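PDB 2Z72: protein-tyrosine-phosphatase from Shewanella sp., which removes phosphate from phosphotyrosine in proteins as a cold-active phosphatase, probably with the help of two zinc ions held in its calcineurin-like phosphoesterase core. Local coordinates for residues S57-I62 with F128-D133. Residues are numbered along the deposited sequence; the frame is centred on the assembly and turned at random. Where two conformers were deposited one is given.
Sequences SEIKQI and FMYQLD
Ile59, the second residue of a type I beta turn from Glu58 to Gln61 closed by the bond from Gln61 N to Glu58 O, faces one side of helix 122-138, its CA lying 6.6 Å from Asp133 CA. The contact illustrates how one branched side chain can supply the apolar part of a loop-to-helix contact while polar bonds, such as Glu58 to Arg137, share in holding the loop. Ile59 extends its CG1 branch in a straight chain (chi2 175°), and the terminal CD1 settles over the middle of the Tyr130 ring, 3.5 Å from the centroid and only 2° off the ring normal, a nearly ideal CH-pi contact. The same methyl also packs against the helix backbone, 3.3 Å from Tyr130 O. One turn further on, the Asp133 carboxylate lies alongside the base of the isoleucine, with Asp133 OD2 3.6 Å from Ile59 CB and Asp133 OD1 3.7 Å from Ile59 CG2. A water lies within hydrogen-bonding distance of both segments, 2.9 Å from Ile59 O and 2.8 Å from Asp133 OD1. Asp133 OD2 takes a salt bridge from Lys194 and a hydrogen bond from Trp190 NE1, which probably favour the charged carboxylate in this buried setting. Tyr130 OH is tied to Glu186 and to Ser56 N, fixing the far end of the ring. The contact joins the loop between strands 53-54 and 66-67 to the helix of the parallel beta-alpha-beta unit 108-111, 122-138 and 142-145 of the calcineurin-like phosphoesterase fold.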
loop_
_atom_site.group_PDB
_atom_site.type_symbol
_atom_site.label_atom_id
_atom_site.label_comp_id
_atom_site.label_asym_id
_atom_site.label_seq_id
_atom_site.Cartn_x
_atom_site.Cartn_y
_atom_site.Cartn_z
ATOM N N SER A 57 9.398 11.362 13.089
ATOM C CA SER A 57 9.448 10.827 14.431
ATOM C C SER A 57 8.130 10.191 14.845
ATOM O O SER A 57 8.014 9.773 15.994
ATOM C CB SER A 57 9.860 11.966 15.399
ATOM O OG SER A 57 8.850 12.974 15.446
ATOM N N GLU A 58 7.039 10.087 14.111
ATOM C CA GLU A 58 5.706 9.640 14.396
ATOM C C GLU A 58 5.170 8.533 13.462
ATOM O O GLU A 58 4.471 7.686 14.027
ATOM C CB GLU A 58 4.651 10.772 14.305
ATOM C CG GLU A 58 5.016 12.155 14.742
ATOM C CD GLU A 58 4.124 13.314 14.471
ATOM O OE1 GLU A 58 4.257 14.450 15.004
ATOM O OE2 GLU A 58 3.181 13.251 13.665
ATOM N N ILE A 59 5.366 8.453 12.134
ATOM C CA ILE A 59 4.569 7.622 11.252
ATOM C C ILE A 59 4.981 6.160 11.258
ATOM O O ILE A 59 4.313 5.358 10.634
ATOM C CB ILE A 59 4.549 8.151 9.800
ATOM C CG1 ILE A 59 5.951 8.113 9.198
ATOM C CG2 ILE A 59 3.971 9.522 9.761
ATOM C CD1 ILE A 59 6.002 8.494 7.729
ATOM N N LYS A 60 6.061 5.823 11.984
ATOM C CA LYS A 60 6.396 4.429 12.195
ATOM C C LYS A 60 5.692 3.850 13.432
ATOM O O LYS A 60 5.875 2.655 13.725
ATOM C CB LYS A 60 7.896 4.178 12.254
ATOM C CG LYS A 60 8.627 4.730 11.026
ATOM C CD LYS A 60 10.094 4.368 10.859
ATOM C CE LYS A 60 10.910 5.067 11.874
ATOM N NZ LYS A 60 12.409 4.860 11.705
ATOM N N GLN A 61 4.856 4.613 14.114
ATOM C CA GLN A 61 4.019 4.078 15.191
ATOM C C GLN A 61 2.954 3.166 14.594
ATOM O O GLN A 61 2.322 3.499 13.604
ATOM C CB GLN A 61 3.400 5.241 15.928
ATOM C CG GLN A 61 4.341 6.127 16.679
ATOM C CD GLN A 61 3.741 7.431 17.201
ATOM O OE1 GLN A 61 2.575 7.748 16.895
ATOM N NE2 GLN A 61 4.570 8.188 17.867
ATOM N N ILE A 62 2.710 2.059 15.279
ATOM C CA ILE A 62 1.651 1.130 14.853
ATOM C C ILE A 62 0.317 1.733 15.223
ATOM O O ILE A 62 0.092 2.101 16.379
ATOM C CB ILE A 62 1.825 -0.248 15.495
ATOM C CG1 ILE A 62 3.162 -0.909 15.122
ATOM C CG2 ILE A 62 0.668 -1.185 15.164
ATOM C CD1 ILE A 62 3.574 -2.072 15.985
ATOM N N PHE A 128 7.120 9.170 -1.543
ATOM C CA PHE A 128 5.953 9.988 -1.651
ATOM C C PHE A 128 4.927 9.550 -0.612
ATOM O O PHE A 128 4.348 10.406 0.076
ATOM C CB PHE A 128 5.365 9.907 -3.066
ATOM C CG PHE A 128 4.007 10.564 -3.186
ATOM C CD1 PHE A 128 3.853 11.932 -3.185
ATOM C CD2 PHE A 128 2.888 9.774 -3.292
ATOM C CE1 PHE A 128 2.604 12.514 -3.275
ATOM C CE2 PHE A 128 1.629 10.360 -3.381
ATOM C CZ PHE A 128 1.480 11.734 -3.399
ATOM N N MET A 129 4.685 8.264 -0.499
ATOM C CA MET A 129 3.677 7.771 0.464
ATOM C C MET A 129 4.122 7.997 1.894
ATOM O O MET A 129 3.253 8.236 2.749
ATOM C CB MET A 129 3.341 6.323 0.168
ATOM C CG MET A 129 2.575 6.070 -1.117
ATOM S SD MET A 129 1.062 7.029 -1.286
ATOM C CE MET A 129 0.146 6.396 0.110
ATOM N N TYR A 130 5.421 7.930 2.172
ATOM C CA TYR A 130 5.951 8.225 3.504
ATOM C C TYR A 130 5.644 9.682 3.853
ATOM O O TYR A 130 5.134 10.021 4.915
ATOM C CB TYR A 130 7.411 7.893 3.469
ATOM C CG TYR A 130 8.234 8.082 4.726
ATOM C CD1 TYR A 130 8.623 9.347 5.135
ATOM C CD2 TYR A 130 8.652 7.027 5.503
ATOM C CE1 TYR A 130 9.377 9.557 6.274
ATOM C CE2 TYR A 130 9.442 7.192 6.628
ATOM C CZ TYR A 130 9.801 8.470 6.994
ATOM O OH TYR A 130 10.604 8.728 8.105
ATOM N N GLN A 131 5.989 10.600 2.939
ATOM C CA GLN A 131 5.699 12.010 3.164
ATOM C C GLN A 131 4.189 12.221 3.318
ATOM O O GLN A 131 3.755 12.970 4.209
ATOM C CB GLN A 131 6.268 12.845 2.007
ATOM C CG GLN A 131 5.947 14.299 2.096
ATOM C CD GLN A 131 6.765 15.026 1.048
ATOM O OE1 GLN A 131 6.233 15.306 -0.039
ATOM N NE2 GLN A 131 8.016 15.327 1.322
ATOM N N LEU A 132 3.377 11.581 2.483
ATOM C CA LEU A 132 1.923 11.792 2.559
ATOM C C LEU A 132 1.409 11.312 3.892
ATOM O O LEU A 132 0.474 11.925 4.470
ATOM C CB LEU A 132 1.316 11.042 1.371
ATOM C CG LEU A 132 -0.053 11.579 1.025
ATOM C CD1 LEU A 132 0.076 12.922 0.271
ATOM C CD2 LEU A 132 -0.815 10.594 0.173
ATOM N N ASP A 133 1.936 10.204 4.407
ATOM C CA ASP A 133 1.553 9.672 5.724
ATOM C C ASP A 133 1.735 10.748 6.768
ATOM O O ASP A 133 0.829 11.060 7.571
ATOM C CB ASP A 133 2.393 8.409 5.923
ATOM C CG ASP A 133 2.095 7.472 7.082
ATOM O OD1 ASP A 133 1.207 7.789 7.924
ATOM O OD2 ASP A 133 2.784 6.433 7.148
HETATM O O HOH W 1 1.557 6.166 10.147
#